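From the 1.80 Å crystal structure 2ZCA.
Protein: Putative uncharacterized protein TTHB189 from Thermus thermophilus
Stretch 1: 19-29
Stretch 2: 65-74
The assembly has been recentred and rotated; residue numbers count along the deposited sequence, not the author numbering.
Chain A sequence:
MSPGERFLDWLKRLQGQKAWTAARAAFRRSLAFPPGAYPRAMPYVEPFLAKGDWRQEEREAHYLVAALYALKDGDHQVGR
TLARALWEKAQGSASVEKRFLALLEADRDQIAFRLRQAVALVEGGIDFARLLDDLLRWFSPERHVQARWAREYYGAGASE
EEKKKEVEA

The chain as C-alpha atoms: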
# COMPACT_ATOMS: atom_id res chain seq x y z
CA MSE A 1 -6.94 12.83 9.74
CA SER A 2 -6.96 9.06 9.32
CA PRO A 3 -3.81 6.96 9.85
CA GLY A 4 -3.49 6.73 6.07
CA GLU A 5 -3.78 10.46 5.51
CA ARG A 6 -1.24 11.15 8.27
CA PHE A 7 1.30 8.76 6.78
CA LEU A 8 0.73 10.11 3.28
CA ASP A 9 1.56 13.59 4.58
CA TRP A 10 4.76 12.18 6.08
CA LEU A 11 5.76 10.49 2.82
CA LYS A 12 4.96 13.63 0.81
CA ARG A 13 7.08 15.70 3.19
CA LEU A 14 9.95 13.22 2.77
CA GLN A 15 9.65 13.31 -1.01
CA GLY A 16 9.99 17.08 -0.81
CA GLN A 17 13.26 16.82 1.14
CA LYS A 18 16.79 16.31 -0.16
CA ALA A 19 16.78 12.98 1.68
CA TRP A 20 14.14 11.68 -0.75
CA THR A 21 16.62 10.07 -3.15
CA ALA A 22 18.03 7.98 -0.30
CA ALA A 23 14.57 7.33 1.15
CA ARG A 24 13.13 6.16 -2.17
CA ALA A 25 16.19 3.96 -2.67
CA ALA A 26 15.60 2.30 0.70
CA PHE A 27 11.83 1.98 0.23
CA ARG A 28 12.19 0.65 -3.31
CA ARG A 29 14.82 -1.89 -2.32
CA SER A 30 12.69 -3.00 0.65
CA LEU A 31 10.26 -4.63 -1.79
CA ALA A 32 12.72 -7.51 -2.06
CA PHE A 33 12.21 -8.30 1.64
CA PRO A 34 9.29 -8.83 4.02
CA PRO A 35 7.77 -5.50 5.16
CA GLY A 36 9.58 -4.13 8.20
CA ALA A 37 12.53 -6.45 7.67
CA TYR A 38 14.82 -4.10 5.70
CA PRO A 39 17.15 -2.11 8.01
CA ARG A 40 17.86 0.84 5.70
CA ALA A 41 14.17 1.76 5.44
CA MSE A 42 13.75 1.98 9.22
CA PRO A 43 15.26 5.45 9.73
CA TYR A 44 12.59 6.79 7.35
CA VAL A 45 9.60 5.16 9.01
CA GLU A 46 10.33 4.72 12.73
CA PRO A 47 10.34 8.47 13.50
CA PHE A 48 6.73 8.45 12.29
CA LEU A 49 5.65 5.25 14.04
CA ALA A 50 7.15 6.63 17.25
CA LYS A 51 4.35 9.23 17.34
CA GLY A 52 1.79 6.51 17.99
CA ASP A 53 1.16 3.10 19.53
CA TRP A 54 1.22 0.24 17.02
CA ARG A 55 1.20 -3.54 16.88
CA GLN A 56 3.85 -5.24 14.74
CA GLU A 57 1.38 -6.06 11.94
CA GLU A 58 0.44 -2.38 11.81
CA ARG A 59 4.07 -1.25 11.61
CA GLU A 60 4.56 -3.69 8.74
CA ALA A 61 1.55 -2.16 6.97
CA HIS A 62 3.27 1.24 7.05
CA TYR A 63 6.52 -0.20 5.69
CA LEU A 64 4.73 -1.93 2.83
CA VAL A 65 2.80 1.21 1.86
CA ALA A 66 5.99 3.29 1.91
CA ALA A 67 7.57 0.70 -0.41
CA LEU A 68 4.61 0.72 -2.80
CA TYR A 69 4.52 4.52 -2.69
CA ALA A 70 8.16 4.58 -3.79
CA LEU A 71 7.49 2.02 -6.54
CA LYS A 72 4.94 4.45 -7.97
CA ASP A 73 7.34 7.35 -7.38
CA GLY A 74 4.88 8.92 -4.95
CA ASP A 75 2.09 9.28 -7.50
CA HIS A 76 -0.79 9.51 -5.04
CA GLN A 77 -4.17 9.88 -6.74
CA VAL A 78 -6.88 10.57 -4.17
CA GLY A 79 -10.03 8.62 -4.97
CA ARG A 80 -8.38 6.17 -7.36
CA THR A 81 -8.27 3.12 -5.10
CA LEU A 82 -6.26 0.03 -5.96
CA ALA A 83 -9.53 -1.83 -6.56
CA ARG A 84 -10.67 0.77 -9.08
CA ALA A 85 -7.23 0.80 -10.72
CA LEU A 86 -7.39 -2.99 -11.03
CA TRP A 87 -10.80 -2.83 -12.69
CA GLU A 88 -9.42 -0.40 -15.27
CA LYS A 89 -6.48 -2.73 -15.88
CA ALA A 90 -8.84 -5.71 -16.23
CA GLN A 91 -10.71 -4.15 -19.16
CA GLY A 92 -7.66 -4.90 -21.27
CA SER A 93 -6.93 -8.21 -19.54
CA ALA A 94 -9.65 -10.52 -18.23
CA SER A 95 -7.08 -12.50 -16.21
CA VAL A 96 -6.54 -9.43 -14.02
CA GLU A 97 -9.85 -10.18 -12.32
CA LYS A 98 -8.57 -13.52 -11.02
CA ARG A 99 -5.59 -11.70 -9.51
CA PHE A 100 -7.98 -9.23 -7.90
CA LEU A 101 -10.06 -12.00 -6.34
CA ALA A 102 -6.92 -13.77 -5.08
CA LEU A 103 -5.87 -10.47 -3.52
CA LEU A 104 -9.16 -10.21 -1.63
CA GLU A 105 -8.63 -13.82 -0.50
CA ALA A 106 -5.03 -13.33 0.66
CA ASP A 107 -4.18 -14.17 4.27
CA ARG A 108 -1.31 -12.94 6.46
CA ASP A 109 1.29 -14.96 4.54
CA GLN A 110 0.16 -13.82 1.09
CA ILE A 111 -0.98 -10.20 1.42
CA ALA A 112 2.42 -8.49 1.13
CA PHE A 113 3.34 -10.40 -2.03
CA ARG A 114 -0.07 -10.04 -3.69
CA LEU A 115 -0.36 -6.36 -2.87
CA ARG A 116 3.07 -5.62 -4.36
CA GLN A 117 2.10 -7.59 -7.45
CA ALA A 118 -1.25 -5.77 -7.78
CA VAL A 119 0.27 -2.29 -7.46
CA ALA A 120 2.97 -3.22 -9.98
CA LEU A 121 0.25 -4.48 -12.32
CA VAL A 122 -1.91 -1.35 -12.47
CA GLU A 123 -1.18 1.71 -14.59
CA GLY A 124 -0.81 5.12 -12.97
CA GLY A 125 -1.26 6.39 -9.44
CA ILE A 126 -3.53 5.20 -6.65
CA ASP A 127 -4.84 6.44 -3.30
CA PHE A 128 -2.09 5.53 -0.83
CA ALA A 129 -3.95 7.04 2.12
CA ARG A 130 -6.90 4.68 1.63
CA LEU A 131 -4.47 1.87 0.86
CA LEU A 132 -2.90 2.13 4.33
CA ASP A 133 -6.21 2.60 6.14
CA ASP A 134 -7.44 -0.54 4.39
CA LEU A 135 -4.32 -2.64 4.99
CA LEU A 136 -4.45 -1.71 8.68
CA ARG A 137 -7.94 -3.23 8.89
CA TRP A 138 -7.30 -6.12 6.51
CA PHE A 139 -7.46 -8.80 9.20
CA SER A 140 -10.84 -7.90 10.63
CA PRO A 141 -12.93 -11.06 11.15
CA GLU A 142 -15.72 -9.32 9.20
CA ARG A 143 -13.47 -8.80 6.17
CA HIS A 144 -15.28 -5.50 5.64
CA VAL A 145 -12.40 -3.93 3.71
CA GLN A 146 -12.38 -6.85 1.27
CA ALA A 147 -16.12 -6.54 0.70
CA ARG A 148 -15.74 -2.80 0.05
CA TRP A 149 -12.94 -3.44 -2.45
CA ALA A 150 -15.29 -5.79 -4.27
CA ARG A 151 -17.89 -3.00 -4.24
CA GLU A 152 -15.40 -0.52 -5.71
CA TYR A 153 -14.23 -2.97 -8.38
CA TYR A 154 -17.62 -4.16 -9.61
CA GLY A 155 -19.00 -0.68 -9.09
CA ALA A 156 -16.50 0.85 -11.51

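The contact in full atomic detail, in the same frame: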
# COMPACT_ATOMS: atom_id res chain seq x y z
N ALA A 19 16.57 14.36 1.28
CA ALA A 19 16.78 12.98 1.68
C ALA A 19 15.90 12.01 0.90
O ALA A 19 15.99 10.80 1.08
CB ALA A 19 16.53 12.83 3.18
N TRP A 20 15.04 12.54 0.03
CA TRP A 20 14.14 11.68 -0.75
C TRP A 20 14.86 10.62 -1.56
O TRP A 20 14.50 9.45 -1.50
CB TRP A 20 13.26 12.52 -1.68
CG TRP A 20 12.38 11.67 -2.59
CD1 TRP A 20 12.34 11.71 -3.95
CD2 TRP A 20 11.45 10.65 -2.19
NE1 TRP A 20 11.45 10.77 -4.43
CE2 TRP A 20 10.89 10.11 -3.36
CE3 TRP A 20 11.04 10.14 -0.95
CZ2 TRP A 20 9.94 9.08 -3.34
CZ3 TRP A 20 10.10 9.11 -0.92
CH2 TRP A 20 9.56 8.60 -2.11
N THR A 21 15.88 11.02 -2.32
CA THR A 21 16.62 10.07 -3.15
C THR A 21 17.04 8.84 -2.35
O THR A 21 16.86 7.71 -2.80
CB THR A 21 17.87 10.72 -3.77
OG1 THR A 21 17.46 11.75 -4.68
CG2 THR A 21 18.69 9.68 -4.53
N ALA A 22 17.59 9.07 -1.17
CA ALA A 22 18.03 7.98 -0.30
C ALA A 22 16.83 7.22 0.26
O ALA A 22 16.87 6.00 0.40
CB ALA A 22 18.88 8.53 0.84
N ALA A 23 15.77 7.95 0.60
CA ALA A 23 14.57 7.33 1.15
C ALA A 23 13.92 6.42 0.11
O ALA A 23 13.59 5.27 0.40
CB ALA A 23 13.58 8.40 1.60
N ARG A 24 13.73 6.94 -1.10
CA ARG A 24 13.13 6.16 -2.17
C ARG A 24 13.97 4.92 -2.44
O ARG A 24 13.44 3.83 -2.66
CB ARG A 24 13.01 6.97 -3.46
CG ARG A 24 12.30 6.22 -4.59
CD ARG A 24 12.38 6.96 -5.92
NE ARG A 24 11.46 6.41 -6.92
CZ ARG A 24 11.59 5.22 -7.50
NH1 ARG A 24 12.61 4.42 -7.19
NH2 ARG A 24 10.70 4.82 -8.39
N ALA A 25 15.29 5.08 -2.43
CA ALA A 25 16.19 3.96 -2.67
C ALA A 25 15.97 2.87 -1.63
O ALA A 25 15.93 1.68 -1.97
CB ALA A 25 17.64 4.43 -2.64
N ALA A 26 15.81 3.26 -0.37
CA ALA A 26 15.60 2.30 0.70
C ALA A 26 14.21 1.66 0.59
O ALA A 26 14.07 0.45 0.72
CB ALA A 26 15.76 2.96 2.06
N PHE A 27 13.19 2.49 0.36
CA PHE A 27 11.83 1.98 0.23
C PHE A 27 11.71 1.05 -0.97
O PHE A 27 11.10 -0.02 -0.88
CB PHE A 27 10.82 3.13 0.08
CG PHE A 27 10.65 3.98 1.31
CD1 PHE A 27 10.87 3.46 2.58
CD2 PHE A 27 10.21 5.30 1.19
CE1 PHE A 27 10.65 4.24 3.72
CE2 PHE A 27 9.99 6.08 2.33
CZ PHE A 27 10.21 5.55 3.59
N ARG A 28 12.27 1.46 -2.10
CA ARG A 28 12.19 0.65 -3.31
C ARG A 28 12.88 -0.69 -3.12
O ARG A 28 12.34 -1.74 -3.48
CB ARG A 28 12.80 1.40 -4.50
CG ARG A 28 12.75 0.62 -5.80
CD ARG A 28 11.32 0.37 -6.27
NE ARG A 28 11.29 -0.44 -7.48
CZ ARG A 28 11.57 -1.74 -7.52
NH1 ARG A 28 11.90 -2.40 -6.42
NH2 ARG A 28 11.54 -2.39 -8.68
N ARG A 29 14.08 -0.67 -2.55
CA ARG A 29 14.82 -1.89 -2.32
C ARG A 29 14.13 -2.80 -1.30
O ARG A 29 14.24 -4.02 -1.38
CB ARG A 29 16.25 -1.57 -1.86
CG ARG A 29 17.09 -2.79 -1.52
CD ARG A 29 17.16 -3.78 -2.68
NE ARG A 29 17.98 -4.94 -2.35
CZ ARG A 29 18.10 -6.02 -3.12
NH1 ARG A 29 17.43 -6.11 -4.26
NH2 ARG A 29 18.87 -7.03 -2.73
N VAL A 65 3.36 0.08 2.59
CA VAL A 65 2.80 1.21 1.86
C VAL A 65 3.90 2.18 1.42
O VAL A 65 3.84 2.73 0.33
CB VAL A 65 1.73 1.95 2.70
CG1 VAL A 65 1.33 3.25 2.01
CG2 VAL A 65 0.50 1.05 2.85
N ALA A 66 4.90 2.40 2.27
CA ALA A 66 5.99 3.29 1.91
C ALA A 66 6.72 2.69 0.69
O ALA A 66 7.11 3.42 -0.22
CB ALA A 66 6.98 3.44 3.07
N ALA A 67 6.89 1.38 0.69
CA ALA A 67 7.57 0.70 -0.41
C ALA A 67 6.77 0.82 -1.71
O ALA A 67 7.33 1.08 -2.77
CB ALA A 67 7.79 -0.77 -0.07
N LEU A 68 5.46 0.63 -1.62
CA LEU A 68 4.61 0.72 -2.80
C LEU A 68 4.51 2.16 -3.29
O LEU A 68 4.39 2.41 -4.50
CB LEU A 68 3.22 0.14 -2.49
CG LEU A 68 3.28 -1.35 -2.15
CD1 LEU A 68 1.92 -1.83 -1.65
CD2 LEU A 68 3.71 -2.15 -3.38
N TYR A 69 4.57 3.10 -2.36
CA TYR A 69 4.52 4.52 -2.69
C TYR A 69 5.76 4.86 -3.51
O TYR A 69 5.69 5.56 -4.51
CB TYR A 69 4.46 5.34 -1.39
CG TYR A 69 4.56 6.84 -1.53
CD1 TYR A 69 5.80 7.48 -1.57
CD2 TYR A 69 3.41 7.63 -1.56
CE1 TYR A 69 5.89 8.88 -1.62
CE2 TYR A 69 3.48 9.02 -1.61
CZ TYR A 69 4.72 9.64 -1.64
OH TYR A 69 4.79 11.01 -1.68
N ALA A 70 6.91 4.34 -3.08
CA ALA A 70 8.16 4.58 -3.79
C ALA A 70 8.13 3.94 -5.17
O ALA A 70 8.61 4.53 -6.15
CB ALA A 70 9.33 4.04 -2.97
N LEU A 71 7.58 2.73 -5.26
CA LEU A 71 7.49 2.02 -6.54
C LEU A 71 6.76 2.87 -7.57
O LEU A 71 7.12 2.88 -8.75
CB LEU A 71 6.76 0.68 -6.35
CG LEU A 71 6.46 -0.13 -7.62
CD1 LEU A 71 7.76 -0.59 -8.26
CD2 LEU A 71 5.58 -1.33 -7.27
N LYS A 72 5.74 3.59 -7.11
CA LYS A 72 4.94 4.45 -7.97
C LYS A 72 5.48 5.88 -7.97
O LYS A 72 4.81 6.81 -8.43
CB LYS A 72 3.47 4.43 -7.52
CG LYS A 72 2.73 3.15 -7.91
CD LYS A 72 2.40 3.14 -9.40
CE LYS A 72 1.70 1.85 -9.82
NZ LYS A 72 1.33 1.87 -11.27
N ASP A 73 6.69 6.05 -7.45
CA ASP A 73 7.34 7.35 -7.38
C ASP A 73 6.46 8.41 -6.71
O ASP A 73 6.45 9.57 -7.13
CB ASP A 73 7.73 7.80 -8.79
CG ASP A 73 8.86 8.81 -8.79
OD1 ASP A 73 9.90 8.54 -8.15
OD2 ASP A 73 8.70 9.88 -9.42
N GLY A 74 5.73 8.00 -5.68
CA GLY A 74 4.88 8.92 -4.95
C GLY A 74 3.66 9.46 -5.68
O GLY A 74 3.10 10.48 -5.27
O HOH W 1 11.20 10.52 -7.19

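Where two helices must pack closely, small residues at the crossing let the backbones approach, and larger side chains seal the surroundings; this contact is a compact example. Helix 20-29 crosses helix 65-71 steeply, with 112° between their N-to-C directions and a closest axial approach of 7.7 Å. The backbones come nearest at F27 and A67, whose CA atoms lie 4.5 Å apart. Here alanine's short side chain suits its place: A67 CB rests 3.5 Å from F27 O, against the backbone itself. Beyond L71 the second stretch leaves its helix, and D73 and G74 both adopt positive phi. The turn is tied back by hydrogen bonds from D73 N to A70 O (2.8 Å) and from G74 N to Y69 O (2.7 Å).

F27, in the m rotamer, is the apolar centre of the contact. A66 points its methyl over the ring in a CH-pi contact, A66 CB lying 3.8 Å from the centroid and only 8° off the normal. A70 sits at the ring's edge, with A70 CB packing against F27 CB at 3.5 Å. About two turns earlier on the first helix, W20 extends its indole to the edge of the Y69 ring, W20 CH2 meeting Y69 CE1 at 3.7 Å.

Polar groups finish the more exposed margin. The CA-to-CB bond of R24 points sideways to the second stretch, but a chain extended through three t rotamers carries its guanidinium to D73, where R24 NE donates to D73 OD1 at 2.9 Å in a salt bridge. The same carboxylate oxygen accepts from a water, 2.6 Å from D73 OD1, which in turn accepts from W20 NE1 at 2.8 Å; the indole thus serves both apolar packing and this polar bridge. R28 adds a van der Waals contact, R28 NE to L71 CD1 at 3.6 Å. Altogether 483 Å² is buried, summed over both sides.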